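Local atomic coordinates of putative peptidase (Chlamydophila abortus, PDB entry 3CE2), a protein that probably acts as a zinc-dependent oligopeptidase of the M3B family, cleaving a variety of small bioactive peptides. Residues Ala184-Ser187 with Leu188-Glu192; Ala545-Phe548 with Leu549-Leu553; Glu590-Gln593 with Lys594-Phe598. All coordinates share one frame; numbering follows the deposited sequence.

Interaction 1. Residues Ala184-Ser187 with Leu188-Glu192; sequences AFSS and LSDSE
The F185 ring and S189, one helical turn on, make the main side-chain contact along this stretch. CB of S189 sits over one face of the ring, displaced from the middle toward the rim, in a CH-pi contact 4.0 Å from the ring centroid. The approach is steep, 18° off the ring normal, and the nearest ring atom is CZ. With F185 CG anti to the backbone N (chi1 172°), the ring is laid along the helix toward the following turn. F185 also stacks on the ring of H528, which brings another part of the chain to this pair.

The backbone bonds change in type along the segment. Regular i to i+4 bonds run from L188 N to A184 O (3.0 Å), from S189 N to F185 O (2.9 Å) and from D190 N to S186 O (2.8 Å). At S187 the pattern shifts: its O receives a bond from E192 N at 2.8 Å, five residues on, and a weak, bent one from S191 N (3.1 Å, N-H...O 134°), so two donors share one carbonyl.

Among the polar side chains, S189 OG is hydrogen-bonded to Y236 OH, and S186 OG to S182 O, one turn earlier. The carboxylate of D190 passes alongside S186, its OD2 4.0 Å from S186 CB.

L188 lays its CB, CG and CD1 over the A184 carbonyl oxygen. Apolar contact is made with helix 240-260, where A184 and L188 both rest on L246; L188 also touches T242. The wider turn at 188-192, with its i to i+5 bond, is a pi-type turn, and here it closes the C-terminal end of helix 180-192.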
loop_
_atom_site.group_PDB
_atom_site.type_symbol
_atom_site.label_atom_id
_atom_site.label_comp_id
_atom_site.label_asym_id
_atom_site.label_seq_id
_atom_site.Cartn_x
_atom_site.Cartn_y
_atom_site.Cartn_z
ATOM N N ALA A 184 16.440 4.223 -16.659
ATOM C CA ALA A 184 17.303 5.357 -16.821
ATOM C C ALA A 184 16.989 6.371 -15.716
ATOM O O ALA A 184 17.901 6.907 -15.060
ATOM C CB ALA A 184 17.092 5.951 -18.165
ATOM N N PHE A 185 15.697 6.618 -15.502
ATOM C CA PHE A 185 15.281 7.439 -14.393
ATOM C C PHE A 185 15.960 7.045 -13.087
ATOM O O PHE A 185 16.391 7.920 -12.339
ATOM C CB PHE A 185 13.772 7.389 -14.175
ATOM C CG PHE A 185 13.341 8.075 -12.907
ATOM C CD1 PHE A 185 13.148 9.444 -12.878
ATOM C CD2 PHE A 185 13.196 7.360 -11.730
ATOM C CE1 PHE A 185 12.791 10.080 -11.713
ATOM C CE2 PHE A 185 12.819 7.991 -10.566
ATOM C CZ PHE A 185 12.619 9.348 -10.563
ATOM N N SER A 186 16.062 5.751 -12.791
ATOM C CA SER A 186 16.638 5.371 -11.494
ATOM C C SER A 186 18.111 5.608 -11.420
ATOM O O SER A 186 18.607 6.086 -10.399
ATOM C CB SER A 186 16.345 3.925 -11.116
ATOM O OG SER A 186 14.952 3.724 -11.115
ATOM N N SER A 187 18.829 5.268 -12.485
ATOM C CA SER A 187 20.266 5.458 -12.438
ATOM C C SER A 187 20.571 6.948 -12.263
ATOM O O SER A 187 21.493 7.304 -11.531
ATOM C CB SER A 187 20.980 4.858 -13.655
ATOM O OG SER A 187 20.134 4.851 -14.782
ATOM N N LEU A 188 19.786 7.822 -12.899
ATOM C CA LEU A 188 20.016 9.275 -12.745
ATOM C C LEU A 188 19.626 9.768 -11.365
ATOM O O LEU A 188 20.397 10.454 -10.679
ATOM C CB LEU A 188 19.228 10.078 -13.756
ATOM C CG LEU A 188 19.756 9.996 -15.170
ATOM C CD1 LEU A 188 18.663 10.484 -16.089
ATOM C CD2 LEU A 188 20.987 10.816 -15.333
ATOM N N SER A 189 18.417 9.406 -10.970
ATOM C CA SER A 189 17.842 9.934 -9.764
ATOM C C SER A 189 18.552 9.407 -8.534
ATOM O O SER A 189 18.897 10.166 -7.648
ATOM C CB SER A 189 16.379 9.568 -9.684
ATOM O OG SER A 189 15.834 10.272 -8.605
ATOM N N ASP A 190 18.786 8.103 -8.492
ATOM C CA ASP A 190 19.333 7.475 -7.308
ATOM C C ASP A 190 20.850 7.419 -7.260
ATOM O O ASP A 190 21.411 7.361 -6.171
ATOM C CB ASP A 190 18.746 6.078 -7.145
ATOM C CG ASP A 190 17.230 6.109 -7.032
ATOM O OD1 ASP A 190 16.678 7.176 -6.655
ATOM O OD2 ASP A 190 16.584 5.090 -7.349
ATOM N N SER A 191 21.521 7.460 -8.412
ATOM C CA SER A 191 22.968 7.186 -8.434
ATOM C C SER A 191 23.855 8.253 -9.024
ATOM O O SER A 191 24.844 8.616 -8.409
ATOM C CB SER A 191 23.295 5.860 -9.139
ATOM O OG SER A 191 22.650 4.768 -8.506
ATOM N N GLU A 192 23.536 8.732 -10.220
ATOM C CA GLU A 192 24.544 9.446 -11.002
ATOM C C GLU A 192 24.486 10.951 -10.915
ATOM O O GLU A 192 25.514 11.621 -10.896
ATOM C CB GLU A 192 24.554 8.947 -12.443
ATOM C CG GLU A 192 24.730 7.451 -12.443
ATOM C CD GLU A 192 25.203 6.883 -13.750
ATOM O OE1 GLU A 192 24.498 7.089 -14.761
ATOM O OE2 GLU A 192 26.259 6.196 -13.748
#

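Interaction 2. Residues Ala545-Phe548 with Leu549-Leu553; sequences ALCF and LEKIL
K551 reaches back along its helix to C547, four residues earlier, and its aliphatic chain covers that residue's carbonyl before the amine arrives at the sulfur. CB lies close to both F548 O and C547 O. CG, anti to the carbonyl carbon of K551 (chi1 -67°), comes nearest, 3.5 Å from C547 O, and CD stays within 4.1 Å of the same oxygen. CE then draws up to C547 SG at 4.2 Å, and NZ ends 3.7 Å from that sulfur; the amine also makes a weak hydrogen bond to G583 O. Beneath this chain K551 N bonds to C547 O at 3.1 Å. One residue further round, I552 lays CD1 by F548 O, the carbonyl that accepts I552 N.

The segment is the C-terminal half of helix 536-553, buried among other helices. T434, L435 and M438 of helix 431-447 meet A545, F548 and L549, and the side chain of A545 is about 8 Å from that of the zinc ligand E430. The F548 ring meets those of Y563 and F566 on helix 559-567, while C547, L549 and E550 pack on helix 590-607.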
loop_
_atom_site.group_PDB
_atom_site.type_symbol
_atom_site.label_atom_id
_atom_site.label_comp_id
_atom_site.label_asym_id
_atom_site.label_seq_id
_atom_site.Cartn_x
_atom_site.Cartn_y
_atom_site.Cartn_z
ATOM N N ALA A 545 -10.691 4.550 5.752
ATOM C CA ALA A 545 -10.303 4.260 7.137
ATOM C C ALA A 545 -10.892 5.318 8.060
ATOM O O ALA A 545 -11.454 4.996 9.110
ATOM C CB ALA A 545 -8.797 4.237 7.272
ATOM N N LEU A 546 -10.769 6.583 7.646
ATOM C CA LEU A 546 -11.264 7.692 8.429
ATOM C C LEU A 546 -12.790 7.698 8.526
ATOM O O LEU A 546 -13.351 8.016 9.573
ATOM C CB LEU A 546 -10.759 9.003 7.847
ATOM C CG LEU A 546 -9.268 9.237 8.040
ATOM C CD1 LEU A 546 -8.957 10.592 7.534
ATOM C CD2 LEU A 546 -8.880 9.126 9.496
ATOM N N CYS A 547 -13.449 7.331 7.436
ATOM C CA CYS A 547 -14.898 7.184 7.417
ATOM C C CYS A 547 -15.369 6.125 8.389
ATOM O O CYS A 547 -16.146 6.406 9.293
ATOM C CB CYS A 547 -15.364 6.822 6.014
ATOM S SG CYS A 547 -17.152 6.602 5.850
ATOM N N PHE A 548 -14.903 4.900 8.208
ATOM C CA PHE A 548 -15.202 3.811 9.142
ATOM C C PHE A 548 -14.959 4.223 10.571
ATOM O O PHE A 548 -15.791 4.012 11.451
ATOM C CB PHE A 548 -14.311 2.635 8.835
ATOM C CG PHE A 548 -14.872 1.709 7.819
ATOM C CD1 PHE A 548 -16.168 1.237 7.943
ATOM C CD2 PHE A 548 -14.101 1.271 6.771
ATOM C CE1 PHE A 548 -16.684 0.362 7.018
ATOM C CE2 PHE A 548 -14.602 0.395 5.847
ATOM C CZ PHE A 548 -15.891 -0.052 5.959
ATOM N N LEU A 549 -13.814 4.836 10.799
ATOM C CA LEU A 549 -13.437 5.237 12.157
ATOM C C LEU A 549 -14.381 6.284 12.766
ATOM O O LEU A 549 -14.805 6.163 13.923
ATOM C CB LEU A 549 -11.978 5.723 12.184
ATOM C CG LEU A 549 -11.502 6.161 13.556
ATOM C CD1 LEU A 549 -11.693 5.049 14.584
ATOM C CD2 LEU A 549 -10.056 6.628 13.496
ATOM N N GLU A 550 -14.714 7.308 11.986
ATOM C CA GLU A 550 -15.590 8.377 12.461
ATOM C C GLU A 550 -16.960 7.823 12.876
ATOM O O GLU A 550 -17.464 8.143 13.950
ATOM C CB GLU A 550 -15.736 9.444 11.382
ATOM C CG GLU A 550 -16.658 10.616 11.746
ATOM C CD GLU A 550 -15.997 11.647 12.653
ATOM O OE1 GLU A 550 -14.906 11.368 13.214
ATOM O OE2 GLU A 550 -16.575 12.745 12.798
ATOM N N LYS A 551 -17.543 6.971 12.038
ATOM C CA LYS A 551 -18.794 6.319 12.374
ATOM C C LYS A 551 -18.667 5.536 13.674
ATOM O O LYS A 551 -19.579 5.545 14.500
ATOM C CB LYS A 551 -19.238 5.388 11.249
ATOM C CG LYS A 551 -19.614 6.099 9.963
ATOM C CD LYS A 551 -20.056 5.125 8.847
ATOM C CE LYS A 551 -20.808 5.911 7.769
ATOM N NZ LYS A 551 -20.642 5.374 6.390
ATOM N N ILE A 552 -17.534 4.868 13.868
ATOM C CA ILE A 552 -17.373 4.041 15.046
ATOM C C ILE A 552 -17.238 4.916 16.280
ATOM O O ILE A 552 -17.813 4.612 17.319
ATOM C CB ILE A 552 -16.166 3.082 14.919
ATOM C CG1 ILE A 552 -16.520 1.914 14.010
ATOM C CG2 ILE A 552 -15.716 2.563 16.304
ATOM C CD1 ILE A 552 -15.314 1.302 13.330
ATOM N N LEU A 553 -16.479 6.004 16.190
ATOM C CA LEU A 553 -16.329 6.864 17.380
ATOM C C LEU A 553 -17.613 7.632 17.759
ATOM O O LEU A 553 -17.713 8.184 18.839
ATOM C CB LEU A 553 -15.149 7.820 17.239
ATOM C CG LEU A 553 -13.784 7.154 17.084
ATOM C CD1 LEU A 553 -12.727 8.130 16.496
ATOM C CD2 LEU A 553 -13.329 6.544 18.416
#

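Interaction 3. Residues Glu590-Gln593 with Lys594-Phe598; sequences EPIQ and KAFCF
Four successive i to i+4 bonds carry the backbone from E590 to C597, from K594 N to E590 O at 2.9 Å through to C597 N on Q593 O at 2.9 Å, the first turns of helix 590-607. I592 and F596, one turn apart, project together from one face of the helix. CG1 of I592 lies over one face of the F596 ring, offset toward its rim, 4.0 Å from the centroid and 25° off the normal, a CH-pi contact; CD1 continues along that side to 3.7 Å from F596 CZ. It is the anti placement of CG1 relative to the I592 backbone N (chi1 -162°) that sends this longer branch along the helix toward the ring. In the largely helical M3 peptidase fold, this i to i+4 aliphatic-aromatic pair occupies the face of helix 590-607 turned to helix 278-289, where I592 meets L284, I287 and V288 and F596 meets I287. I592 also touches I543 of helix 536-553. Round the helix, K594 starts with CB 3.5 Å from P591 O and bends at chi2 (-59°); the chain then turns off, and NZ forms a salt bridge with E556 OE1.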
loop_
_atom_site.group_PDB
_atom_site.type_symbol
_atom_site.label_atom_id
_atom_site.label_comp_id
_atom_site.label_asym_id
_atom_site.label_seq_id
_atom_site.Cartn_x
_atom_site.Cartn_y
_atom_site.Cartn_z
ATOM N N GLU A 590 -20.485 10.680 0.492
ATOM C CA GLU A 590 -20.579 10.479 1.938
ATOM C C GLU A 590 -19.255 10.069 2.608
ATOM O O GLU A 590 -18.830 10.685 3.590
ATOM C CB GLU A 590 -21.694 9.486 2.277
ATOM C CG GLU A 590 -23.107 9.976 1.896
ATOM C CD GLU A 590 -23.961 8.899 1.198
ATOM O OE1 GLU A 590 -24.109 7.781 1.737
ATOM O OE2 GLU A 590 -24.494 9.171 0.100
ATOM N N PRO A 591 -18.593 9.026 2.089
ATOM C CA PRO A 591 -17.398 8.617 2.797
ATOM C C PRO A 591 -16.383 9.760 2.888
ATOM O O PRO A 591 -15.807 9.992 3.954
ATOM C CB PRO A 591 -16.862 7.469 1.936
ATOM C CG PRO A 591 -18.069 6.952 1.242
ATOM C CD PRO A 591 -18.843 8.182 0.912
ATOM N N ILE A 592 -16.168 10.491 1.801
ATOM C CA ILE A 592 -15.189 11.566 1.888
ATOM C C ILE A 592 -15.613 12.702 2.826
ATOM O O ILE A 592 -14.770 13.361 3.431
ATOM C CB ILE A 592 -14.760 12.102 0.533
ATOM C CG1 ILE A 592 -13.449 12.868 0.713
ATOM C CG2 ILE A 592 -15.859 12.944 -0.063
ATOM C CD1 ILE A 592 -12.803 13.342 -0.566
ATOM N N GLN A 593 -16.912 12.904 2.985
ATOM C CA GLN A 593 -17.379 13.929 3.904
ATOM C C GLN A 593 -17.162 13.505 5.338
ATOM O O GLN A 593 -16.823 14.332 6.200
ATOM C CB GLN A 593 -18.840 14.263 3.645
ATOM C CG GLN A 593 -19.017 14.984 2.334
ATOM C CD GLN A 593 -20.387 15.609 2.202
ATOM O OE1 GLN A 593 -21.406 14.958 2.452
ATOM N NE2 GLN A 593 -20.419 16.887 1.804
ATOM N N LYS A 594 -17.327 12.208 5.591
ATOM C CA LYS A 594 -17.055 11.666 6.924
ATOM C C LYS A 594 -15.558 11.786 7.250
ATOM O O LYS A 594 -15.165 12.063 8.390
ATOM C CB LYS A 594 -17.519 10.209 7.015
ATOM C CG LYS A 594 -18.983 10.019 7.386
ATOM C CD LYS A 594 -19.242 10.662 8.740
ATOM C CE LYS A 594 -20.541 10.215 9.375
ATOM N NZ LYS A 594 -20.751 10.991 10.636
ATOM N N ALA A 595 -14.718 11.587 6.243
ATOM C CA ALA A 595 -13.289 11.746 6.428
ATOM C C ALA A 595 -12.988 13.186 6.797
ATOM O O ALA A 595 -12.330 13.460 7.799
ATOM C CB ALA A 595 -12.551 11.359 5.153
ATOM N N PHE A 596 -13.479 14.110 5.981
ATOM C CA PHE A 596 -13.251 15.529 6.227
ATOM C C PHE A 596 -13.734 15.982 7.607
ATOM O O PHE A 596 -13.093 16.810 8.269
ATOM C CB PHE A 596 -13.899 16.361 5.130
ATOM C CG PHE A 596 -13.174 16.299 3.823
ATOM C CD1 PHE A 596 -11.818 16.079 3.781
ATOM C CD2 PHE A 596 -13.838 16.522 2.638
ATOM C CE1 PHE A 596 -11.139 16.045 2.583
ATOM C CE2 PHE A 596 -13.166 16.490 1.432
ATOM C CZ PHE A 596 -11.802 16.244 1.414
ATOM N N CYS A 597 -14.848 15.420 8.051
ATOM C CA CYS A 597 -15.331 15.695 9.403
ATOM C C CYS A 597 -14.294 15.385 10.457
ATOM O O CYS A 597 -14.010 16.191 11.338
ATOM C CB CYS A 597 -16.601 14.899 9.691
ATOM S SG CYS A 597 -18.030 15.587 8.837
ATOM N N PHE A 598 -13.745 14.188 10.371
ATOM C CA PHE A 598 -12.708 13.763 11.279
ATOM C C PHE A 598 -11.537 14.746 11.272
ATOM O O PHE A 598 -11.012 15.115 12.320
ATOM C CB PHE A 598 -12.224 12.378 10.855
ATOM C CG PHE A 598 -11.214 11.784 11.778
ATOM C CD1 PHE A 598 -11.601 10.845 12.733
ATOM C CD2 PHE A 598 -9.881 12.153 11.693
ATOM C CE1 PHE A 598 -10.670 10.289 13.586
ATOM C CE2 PHE A 598 -8.940 11.604 12.555
ATOM C CZ PHE A 598 -9.332 10.674 13.505
#

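Overall arrangement
Following the chain from its N terminus, interaction 1 comes first, on helix 180-192, then interaction 2 on helix 536-553 and interaction 3 on helix 590-607. Each joins adjoining segments of one helix, so none closes a long loop; they run in series, neither nesting nor crossing. Interactions 1 and 2 lie on opposite sides of the chain's centre, their centres about 41 Å apart. Interactions 2 and 3, by contrast, touch, with centres about 9 Å apart: C547 SG meets P591 CA at 3.7 Å, and L549 CD2 meets F598 CE1 at 3.7 Å. The packing between them ties helix 536-553 to helix 590-607, both in the peptidase M3 region, whereas interaction 1 belongs to the Oligopeptidase F region.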